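Local coordinates for protein Rab3 interacting molecule variant 2 (Drosophila melanogaster, PDB 4TS6) that probably helps organise the presynaptic active zone and support synaptic vesicle release, here represented by its C2A domain, at residues A[36-39]-A[43-46]; A[49-54]-A[59-64]; A[118-123]-A[127-132]. All coordinates share one frame; numbering follows the deposited sequence. Where two conformers were deposited one is given.

Interaction 1: A[36-39]-A[43-46]; sequences SLRQ and GRNP
Arg-44 reaches across to Ser-36 and holds it side-on with two nitrogens. Its NE donates to the backbone O of Ser-36 at 2.9 Å, and its NH1 donates to the hydroxyl OG of Ser-36, also at 2.9 Å. Neither bond is straight. The carbonyl bond comes from above the plane of the Ser-36 carbonyl, 53° out of it. A weak third bond joins NE to OG. CG of Arg-44 stands beside its own backbone N (chi1 -59°), and the extended chain from there carries the guanidinium along the 36-38 backbone. NH1 also lies 3.2 Å from O of Leu-37.

Arg-38 runs obliquely past Arg-44. Its CG lies 4.1 Å from NH2 of Arg-44, over one face of that guanidinium. The two guanidinium planes are steeply inclined, 75° apart. The far end of Arg-38 passes over Gly-43, whose O sits over one guanidinium face, 3.7 Å from NE. NH1 of Arg-38 is 3.1 Å from ND2 of Asn-45. Both are donors, so this is proximity without a bond. Leu-37 adds a light touch, CD2 to CA of Gly-43 at 4.2 Å.

The second shell explains why these donors gather. Arg-38 NE forms a salt bridge with Asp-100, which also receives the backbone N of Asn-45 and lies in weak, long range of Arg-44. The side-chain amide of Asn-45 is held at OD1 by N of Thr-69 and at ND2 by O of Tyr-101.

The contact folds back the loop between strands 24-33 and 46-53. In C2 domains this is one of the loops at the tip of the beta sandwich, where calcium-dependent relatives bind calcium. Here Asp-100 is paired with Arg-38, and more weakly with Arg-44, which is consistent with a C2 tip not built for calcium.

Interaction 2: A[49-54]-A[59-64]; sequences KVFLLP and KSKRRT
This contact is the antiparallel beta hairpin of strands 46-53 and 62-63, at the edge of one sheet of the C2 sandwich. Val-50 and Arg-62 form its hydrogen-bonded pair. N of Val-50 donates to O of Arg-62, and N of Arg-62 donates back to O of Val-50, both at 2.9 Å. Lys-49 and Arg-63 make the adjoining non-hydrogen-bonded pair. Val-50 points the other way, into the core, where it meets Leu-29 and Leu-94.

Past the pair, Phe-51 and Lys-61 lie side by side and point the same way. CA of Lys-61 sits over one face of the Phe-51 ring as a CH-pi contact, 4.2 Å from the centroid. CG of Lys-61 is anti to its backbone N (chi1 -178°), which starts the chain along the ring, and the part from CB to CD follows the CE2 and CZ side. With an alanine in place of Phe-51, the lysine chain would probably lose the surface it rests on and its amine would be freer to turn. Arg-56 makes a cation-pi contact with the same ring.

Arg-62 bends back on its own segment. Its NH1 donates to O of Lys-59 and O of Lys-61, and its NH2 donates to the backbone O of Val-80.

NZ of Lys-49 and NZ of Lys-61 are only 4.3 Å apart. A water accepts from both, 3.0 Å from Lys-49 NZ and 2.6 Å from Lys-61 NZ, and probably eases their repulsion. Lys-49, Lys-61 and Arg-63 make this patch basic, and it would probably favour an acidic partner, as polybasic C2 strands do in relatives.

Interaction 3: A[118-123]-A[127-132]; sequences AHHILD and EWYQLQ
The hydroxyl OH of Tyr-129 takes a hydrogen bond from NE2 of His-120, 2.9 Å long with an angle of 153° at the hydrogen. The oxygen lies at the edge of the imidazole, close to its plane. The two side chains come from opposite directions and meet through NE2 and the phenol oxygen, so the rings do not stack.

Glu-127 joins from the same strand as Tyr-129. Its OE1 lies 2.5 Å from OH of Tyr-129. The same OE1 is 3.6 Å from NE2 of His-120, obliquely placed against the ring. The carboxylate and the imidazole are not far from parallel, with planes 29° apart. Glu-127 is extended beyond CG, which lets its carboxylate reach this point.

The other imidazole nitrogen holds the ring at its edge. ND1 of His-120 accepts from the backbone N of Leu-122 at 3.0 Å, again nearly in the ring plane. CG of His-120 is turned away from its backbone N (chi1 -154°), which sends the ring across toward strand 123-130. With both nitrogens engaged, a flip of the ring would probably cost both bonds. The carbonyl of His-120 is held in turn by Arg-86.

Both rings also lean on strand 108-116. His-120 touches Ile-115, while Tyr-129 touches Val-113 and Ile-115. Tyr-129 is paired through its backbone with Leu-12 in the neighbouring strand of its own sheet. The contact thus ties the loop leaving one sheet of the C2 sandwich to the last strand of the other.

Because ND1 accepts while NE2 donates, His-120 is probably neutral with its proton on NE2. The carboxylate of Glu-127 would pull the other way, favouring a second proton, and the amide of Leu-122 probably opposes that.

Overall arrangement
All three contacts are short-range and lie in one C2 domain. Interaction 2 is the most buried. It pairs two strands of one sheet, with backbone bonds at its centre and a basic outer face. Interactions 1 and 3 lie at the surface and are held by side chains. Interaction 1 closes a loop at one end of the sandwich, where arginines meet backbone oxygens and a hydroxyl. Interaction 3 uses a histidine, a tyrosine and a glutamate to join a connecting loop to the last strand of the other sheet. Segment 43-46 leads almost directly into 49-54, yet the centres of interactions 1 and 2 are about 23 Å apart.

Interaction 1: A[36-39]-A[43-46]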
loop_
_atom_site.group_PDB
_atom_site.type_symbol
_atom_site.label_atom_id
_atom_site.label_comp_id
_atom_site.label_asym_id
_atom_site.label_seq_id
_atom_site.Cartn_x
_atom_site.Cartn_y
_atom_site.Cartn_z
ATOM N N SER A 36 -7.147 -5.098 13.394
ATOM C CA SER A 36 -7.316 -5.835 14.634
ATOM C C SER A 36 -6.218 -5.456 15.617
ATOM O O SER A 36 -5.163 -4.941 15.223
ATOM C CB SER A 36 -7.196 -7.326 14.348
ATOM O OG SER A 36 -5.967 -7.584 13.687
ATOM N N LEU A 37 -6.467 -5.719 16.893
ATOM C CA LEU A 37 -5.404 -5.696 17.892
ATOM C C LEU A 37 -4.592 -6.983 17.761
ATOM O O LEU A 37 -5.005 -7.926 17.081
ATOM C CB LEU A 37 -5.996 -5.613 19.296
ATOM C CG LEU A 37 -6.952 -4.462 19.604
ATOM C CD1 LEU A 37 -7.677 -4.702 20.928
ATOM C CD2 LEU A 37 -6.192 -3.150 19.642
ATOM N N ARG A 38 -3.433 -7.028 18.405
ATOM C CA ARG A 38 -2.705 -8.283 18.511
ATOM C C ARG A 38 -3.427 -9.175 19.522
ATOM O O ARG A 38 -4.269 -8.694 20.280
ATOM C CB ARG A 38 -1.271 -8.028 18.963
ATOM C CG ARG A 38 -0.467 -7.151 18.019
ATOM C CD ARG A 38 0.947 -6.973 18.561
ATOM N NE ARG A 38 1.786 -6.194 17.658
ATOM C CZ ARG A 38 2.937 -5.631 18.011
ATOM N NH1 ARG A 38 3.639 -4.942 17.120
ATOM N NH2 ARG A 38 3.386 -5.750 19.255
ATOM N N GLN A 39 -3.106 -10.466 19.522
ATOM C CA GLN A 39 -3.675 -11.414 20.477
ATOM C C GLN A 39 -3.432 -10.924 21.890
ATOM O O GLN A 39 -4.309 -11.005 22.750
ATOM C CB GLN A 39 -2.994 -12.767 20.329
ATOM C CG GLN A 39 -2.592 -13.105 18.915
ATOM C CD GLN A 39 -3.627 -13.951 18.216
ATOM O OE1 GLN A 39 -4.806 -13.930 18.571
ATOM N NE2 GLN A 39 -3.188 -14.715 17.221
ATOM N N GLY A 43 -1.839 -2.835 20.651
ATOM C CA GLY A 43 -2.117 -2.294 19.336
ATOM C C GLY A 43 -0.982 -2.626 18.402
ATOM O O GLY A 43 0.088 -3.086 18.819
ATOM N N ARG A 44 -1.210 -2.399 17.126
ATOM C CA ARG A 44 -0.181 -2.714 16.156
ATOM C C ARG A 44 0.691 -1.497 15.877
ATOM O O ARG A 44 0.377 -0.379 16.292
ATOM C CB ARG A 44 -0.840 -3.214 14.872
ATOM C CG ARG A 44 -1.695 -4.437 15.118
ATOM C CD ARG A 44 -2.032 -5.175 13.844
ATOM N NE ARG A 44 -2.885 -6.323 14.130
ATOM C CZ ARG A 44 -2.457 -7.578 14.199
ATOM N NH1 ARG A 44 -3.313 -8.553 14.473
ATOM N NH2 ARG A 44 -1.176 -7.858 14.001
ATOM N N ASN A 45 1.790 -1.735 15.172
ATOM C CA ASN A 45 2.672 -0.676 14.710
ATOM C C ASN A 45 2.803 -0.836 13.217
ATOM O O ASN A 45 3.803 -1.375 12.729
ATOM C CB ASN A 45 4.054 -0.796 15.348
ATOM C CG ASN A 45 3.995 -0.845 16.859
ATOM O OD1 ASN A 45 3.532 0.097 17.498
ATOM N ND2 ASN A 45 4.482 -1.939 17.443
ATOM N N PRO A 46 1.791 -0.369 12.484
ATOM C CA PRO A 46 1.612 -0.623 11.054
ATOM C C PRO A 46 2.501 0.207 10.122
ATOM O O PRO A 46 2.695 1.398 10.349
ATOM C CB PRO A 46 0.128 -0.242 10.810
ATOM C CG PRO A 46 -0.482 -0.005 12.176
ATOM C CD PRO A 46 0.665 0.397 13.055
#

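Interaction 2: A[49-54]-A[59-64]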
loop_
_atom_site.group_PDB
_atom_site.type_symbol
_atom_site.label_atom_id
_atom_site.label_comp_id
_atom_site.label_asym_id
_atom_site.label_seq_id
_atom_site.Cartn_x
_atom_site.Cartn_y
_atom_site.Cartn_z
ATOM N N LYS A 49 4.246 -1.793 2.633
ATOM C CA LYS A 49 5.232 -1.950 1.592
ATOM C C LYS A 49 4.473 -1.963 0.279
ATOM O O LYS A 49 3.371 -2.501 0.201
ATOM C CB LYS A 49 5.993 -3.268 1.782
ATOM C CG LYS A 49 7.480 -3.088 2.005
ATOM C CD LYS A 49 8.039 -4.003 3.088
ATOM C CE LYS A 49 8.156 -5.453 2.647
ATOM N NZ LYS A 49 9.005 -6.248 3.605
ATOM N N VAL A 50 5.053 -1.369 -0.760
ATOM C CA VAL A 50 4.377 -1.341 -2.060
ATOM C C VAL A 50 5.357 -1.838 -3.104
ATOM O O VAL A 50 6.529 -1.448 -3.087
ATOM C CB VAL A 50 3.974 0.085 -2.444
ATOM C CG1 VAL A 50 3.171 0.098 -3.750
ATOM C CG2 VAL A 50 3.174 0.725 -1.321
ATOM N N PHE A 51 4.883 -2.702 -4.004
ATOM C CA PHE A 51 5.701 -3.152 -5.131
ATOM C C PHE A 51 4.915 -2.959 -6.396
ATOM O O PHE A 51 3.693 -3.130 -6.386
ATOM C CB PHE A 51 6.008 -4.643 -5.007
ATOM C CG PHE A 51 7.124 -4.950 -4.067
ATOM C CD1 PHE A 51 6.880 -5.126 -2.718
ATOM C CD2 PHE A 51 8.420 -5.064 -4.537
ATOM C CE1 PHE A 51 7.928 -5.415 -1.840
ATOM C CE2 PHE A 51 9.467 -5.354 -3.677
ATOM C CZ PHE A 51 9.214 -5.527 -2.327
ATOM N N LEU A 52 5.592 -2.621 -7.490
ATOM C CA LEU A 52 4.911 -2.635 -8.791
ATOM C C LEU A 52 5.339 -3.898 -9.506
ATOM O O LEU A 52 6.404 -3.930 -10.131
ATOM C CB LEU A 52 5.280 -1.401 -9.620
ATOM C CG LEU A 52 4.620 -1.289 -10.993
ATOM C CD1 LEU A 52 3.101 -1.179 -10.826
ATOM C CD2 LEU A 52 5.162 -0.091 -11.735
ATOM N N LEU A 53 4.519 -4.944 -9.401
ATOM C CA LEU A 53 4.888 -6.272 -9.897
ATOM C C LEU A 53 4.761 -6.322 -11.419
ATOM O O LEU A 53 3.958 -5.578 -11.986
ATOM C CB LEU A 53 4.009 -7.348 -9.248
ATOM C CG LEU A 53 4.056 -7.446 -7.728
ATOM C CD1 LEU A 53 3.157 -8.584 -7.281
ATOM C CD2 LEU A 53 5.470 -7.696 -7.290
ATOM N N PRO A 54 5.515 -7.226 -12.096
ATOM C CA PRO A 54 6.351 -8.339 -11.618
ATOM C C PRO A 54 7.683 -7.987 -10.932
ATOM O O PRO A 54 8.237 -8.858 -10.252
ATOM C CB PRO A 54 6.611 -9.157 -12.894
ATOM C CG PRO A 54 6.482 -8.157 -14.011
ATOM C CD PRO A 54 5.364 -7.253 -13.566
ATOM N N LYS A 59 14.318 -1.767 -6.607
ATOM C CA LYS A 59 13.865 -0.723 -7.516
ATOM C C LYS A 59 12.354 -0.487 -7.446
ATOM O O LYS A 59 11.878 0.641 -7.594
ATOM C CB LYS A 59 14.269 -1.119 -8.940
ATOM C CG LYS A 59 13.969 -0.089 -10.016
ATOM C CD LYS A 59 14.222 -0.668 -11.410
ATOM C CE LYS A 59 13.836 0.324 -12.503
ATOM N NZ LYS A 59 12.991 -0.289 -13.568
ATOM N N SER A 60 11.610 -1.567 -7.221
ATOM C CA SER A 60 10.152 -1.532 -7.217
ATOM C C SER A 60 9.608 -1.263 -5.813
ATOM O O SER A 60 8.482 -0.795 -5.640
ATOM C CB SER A 60 9.609 -2.860 -7.745
ATOM O OG SER A 60 8.195 -2.909 -7.670
ATOM N N LYS A 61 10.428 -1.554 -4.812
ATOM C CA LYS A 61 10.028 -1.435 -3.408
ATOM C C LYS A 61 9.841 -0.005 -2.903
ATOM O O LYS A 61 10.689 0.863 -3.120
ATOM C CB LYS A 61 11.087 -2.120 -2.528
ATOM C CG LYS A 61 10.755 -2.107 -1.041
ATOM C CD LYS A 61 11.010 -3.481 -0.434
ATOM C CE LYS A 61 12.040 -3.469 0.669
ATOM N NZ LYS A 61 12.264 -4.863 1.167
ATOM N N ARG A 62 8.729 0.228 -2.206
ATOM C CA ARG A 62 8.536 1.466 -1.454
ATOM C C ARG A 62 8.052 1.074 -0.066
ATOM O O ARG A 62 7.440 0.024 0.111
ATOM C CB ARG A 62 7.479 2.356 -2.116
ATOM C CG ARG A 62 7.800 2.764 -3.548
ATOM C CD ARG A 62 9.024 3.670 -3.629
ATOM N NE ARG A 62 9.143 4.228 -4.977
ATOM C CZ ARG A 62 9.791 3.629 -5.969
ATOM N NH1 ARG A 62 10.398 2.467 -5.760
ATOM N NH2 ARG A 62 9.836 4.191 -7.168
ATOM N N ARG A 63 8.306 1.919 0.924
ATOM C CA ARG A 63 7.900 1.569 2.280
ATOM C C ARG A 63 7.504 2.840 3.024
ATOM O O ARG A 63 8.199 3.850 2.932
ATOM C CB ARG A 63 9.084 0.861 2.965
ATOM C CG ARG A 63 8.839 0.500 4.406
ATOM C CD ARG A 63 10.114 0.047 5.095
ATOM N NE ARG A 63 9.928 -0.035 6.542
ATOM C CZ ARG A 63 10.225 -1.106 7.271
ATOM N NH1 ARG A 63 10.732 -2.184 6.686
ATOM N NH2 ARG A 63 10.018 -1.096 8.584
ATOM N N THR A 64 6.379 2.810 3.736
ATOM C CA THR A 64 5.940 3.974 4.504
ATOM C C THR A 64 6.689 4.019 5.810
ATOM O O THR A 64 7.309 3.033 6.213
ATOM C CB THR A 64 4.463 3.860 4.881
ATOM O OG1 THR A 64 4.303 2.747 5.775
ATOM C CG2 THR A 64 3.587 3.651 3.638
HETATM O O HOH W 1 10.598 -6.844 1.193
#

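Interaction 3: A[118-123]-A[127-132]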
loop_
_atom_site.group_PDB
_atom_site.type_symbol
_atom_site.label_atom_id
_atom_site.label_comp_id
_atom_site.label_asym_id
_atom_site.label_seq_id
_atom_site.Cartn_x
_atom_site.Cartn_y
_atom_site.Cartn_z
ATOM N N ALA A 118 -4.560 -2.611 -15.105
ATOM C CA ALA A 118 -5.124 -2.585 -16.446
ATOM C C ALA A 118 -6.589 -2.141 -16.400
ATOM O O ALA A 118 -7.087 -1.516 -17.339
ATOM C CB ALA A 118 -4.994 -3.954 -17.096
ATOM N N HIS A 119 -7.259 -2.438 -15.286
ATOM C CA HIS A 119 -8.684 -2.152 -15.141
ATOM C C HIS A 119 -8.992 -0.982 -14.198
ATOM O O HIS A 119 -10.151 -0.767 -13.829
ATOM C CB HIS A 119 -9.427 -3.418 -14.701
ATOM C CG HIS A 119 -9.213 -4.582 -15.619
ATOM N ND1 HIS A 119 -9.550 -4.546 -16.958
ATOM C CD2 HIS A 119 -8.685 -5.810 -15.399
ATOM C CE1 HIS A 119 -9.243 -5.702 -17.519
ATOM N NE2 HIS A 119 -8.717 -6.487 -16.595
ATOM N N HIS A 120 -7.962 -0.221 -13.821
ATOM C CA HIS A 120 -8.159 0.955 -12.966
ATOM C C HIS A 120 -8.178 2.277 -13.754
ATOM O O HIS A 120 -7.485 2.415 -14.757
ATOM C CB HIS A 120 -7.098 1.006 -11.862
ATOM C CG HIS A 120 -7.546 1.736 -10.634
ATOM N ND1 HIS A 120 -7.659 3.107 -10.580
ATOM C CD2 HIS A 120 -7.916 1.277 -9.411
ATOM C CE1 HIS A 120 -8.073 3.468 -9.377
ATOM N NE2 HIS A 120 -8.236 2.376 -8.650
ATOM N N ILE A 121 -8.971 3.242 -13.282
ATOM C CA ILE A 121 -9.154 4.529 -13.962
ATOM C C ILE A 121 -7.985 5.483 -13.715
ATOM O O ILE A 121 -7.641 6.287 -14.580
ATOM C CB ILE A 121 -10.495 5.211 -13.544
ATOM C CG1 ILE A 121 -10.739 6.493 -14.349
ATOM C CG2 ILE A 121 -10.533 5.497 -12.052
ATOM C CD1 ILE A 121 -11.936 7.313 -13.887
ATOM N N LEU A 122 -7.394 5.395 -12.525
ATOM C CA LEU A 122 -6.206 6.179 -12.167
ATOM C C LEU A 122 -6.437 7.690 -12.191
ATOM O O LEU A 122 -5.722 8.425 -12.875
ATOM C CB LEU A 122 -5.011 5.791 -13.047
ATOM C CG LEU A 122 -4.648 4.306 -12.986
ATOM C CD1 LEU A 122 -3.487 3.998 -13.895
ATOM C CD2 LEU A 122 -4.331 3.867 -11.570
ATOM N N ASP A 123 -7.420 8.150 -11.420
ATOM C CA ASP A 123 -7.806 9.562 -11.422
ATOM C C ASP A 123 -7.490 10.278 -10.108
ATOM O O ASP A 123 -8.008 11.365 -9.851
ATOM C CB ASP A 123 -9.300 9.699 -11.727
ATOM C CG ASP A 123 -10.169 8.841 -10.818
ATOM O OD1 ASP A 123 -9.640 8.224 -9.864
ATOM O OD2 ASP A 123 -11.394 8.788 -11.062
ATOM N N GLU A 127 -9.912 6.038 -2.600
ATOM C CA GLU A 127 -10.820 4.896 -2.593
ATOM C C GLU A 127 -10.470 3.972 -1.433
ATOM O O GLU A 127 -9.337 3.968 -0.983
ATOM C CB GLU A 127 -10.700 4.123 -3.904
ATOM C CG GLU A 127 -11.140 4.892 -5.137
ATOM C CD GLU A 127 -11.153 4.016 -6.381
ATOM O OE1 GLU A 127 -10.856 2.806 -6.253
ATOM O OE2 GLU A 127 -11.463 4.538 -7.479
ATOM N N TRP A 128 -11.437 3.193 -0.958
ATOM C CA TRP A 128 -11.185 2.259 0.130
ATOM C C TRP A 128 -11.149 0.817 -0.351
ATOM O O TRP A 128 -12.009 0.385 -1.114
ATOM C CB TRP A 128 -12.246 2.402 1.208
ATOM C CG TRP A 128 -12.158 3.679 1.971
ATOM C CD1 TRP A 128 -12.784 4.864 1.675
ATOM C CD2 TRP A 128 -11.425 3.904 3.181
ATOM N NE1 TRP A 128 -12.467 5.810 2.624
ATOM C CE2 TRP A 128 -11.649 5.240 3.566
ATOM C CE3 TRP A 128 -10.597 3.099 3.977
ATOM C CZ2 TRP A 128 -11.063 5.796 4.705
ATOM C CZ3 TRP A 128 -10.024 3.650 5.117
ATOM C CH2 TRP A 128 -10.259 4.984 5.468
ATOM N N TYR A 129 -10.148 0.071 0.111
ATOM C CA TYR A 129 -9.984 -1.314 -0.300
ATOM C C TYR A 129 -9.915 -2.232 0.905
ATOM O O TYR A 129 -9.160 -1.979 1.852
ATOM C CB TYR A 129 -8.697 -1.459 -1.103
ATOM C CG TYR A 129 -8.693 -0.654 -2.378
ATOM C CD1 TYR A 129 -8.283 0.668 -2.385
ATOM C CD2 TYR A 129 -9.097 -1.221 -3.573
ATOM C CE1 TYR A 129 -8.279 1.410 -3.558
ATOM C CE2 TYR A 129 -9.092 -0.495 -4.744
ATOM C CZ TYR A 129 -8.681 0.816 -4.732
ATOM O OH TYR A 129 -8.681 1.530 -5.905
ATOM N N GLN A 130 -10.684 -3.310 0.849
ATOM C CA GLN A 130 -10.734 -4.282 1.931
ATOM C C GLN A 130 -9.399 -5.011 1.982
ATOM O O GLN A 130 -8.910 -5.469 0.952
ATOM C CB GLN A 130 -11.848 -5.286 1.653
ATOM C CG GLN A 130 -12.264 -6.078 2.857
ATOM C CD GLN A 130 -12.874 -5.193 3.924
ATOM O OE1 GLN A 130 -13.569 -4.220 3.619
ATOM N NE2 GLN A 130 -12.605 -5.515 5.184
ATOM N N LEU A 131 -8.786 -5.100 3.157
ATOM C CA LEU A 131 -7.538 -5.860 3.257
ATOM C C LEU A 131 -7.870 -7.338 3.049
ATOM O O LEU A 131 -8.907 -7.813 3.517
ATOM C CB LEU A 131 -6.871 -5.654 4.620
ATOM C CG LEU A 131 -6.198 -4.302 4.867
ATOM C CD1 LEU A 131 -5.598 -4.244 6.266
ATOM C CD2 LEU A 131 -5.111 -4.057 3.855
ATOM N N GLN A 132 -7.012 -8.046 2.321
ATOM C CA GLN A 132 -7.249 -9.455 2.007
ATOM C C GLN A 132 -6.143 -10.316 2.598
ATOM O O GLN A 132 -5.032 -9.838 2.841
ATOM C CB GLN A 132 -7.299 -9.664 0.492
ATOM C CG GLN A 132 -8.341 -8.810 -0.217
ATOM C CD GLN A 132 -9.733 -9.389 -0.122
ATOM O OE1 GLN A 132 -9.901 -10.588 0.080
ATOM N NE2 GLN A 132 -10.743 -8.538 -0.273
ATOM O OXT GLN A 132 -6.329 -11.507 2.841
#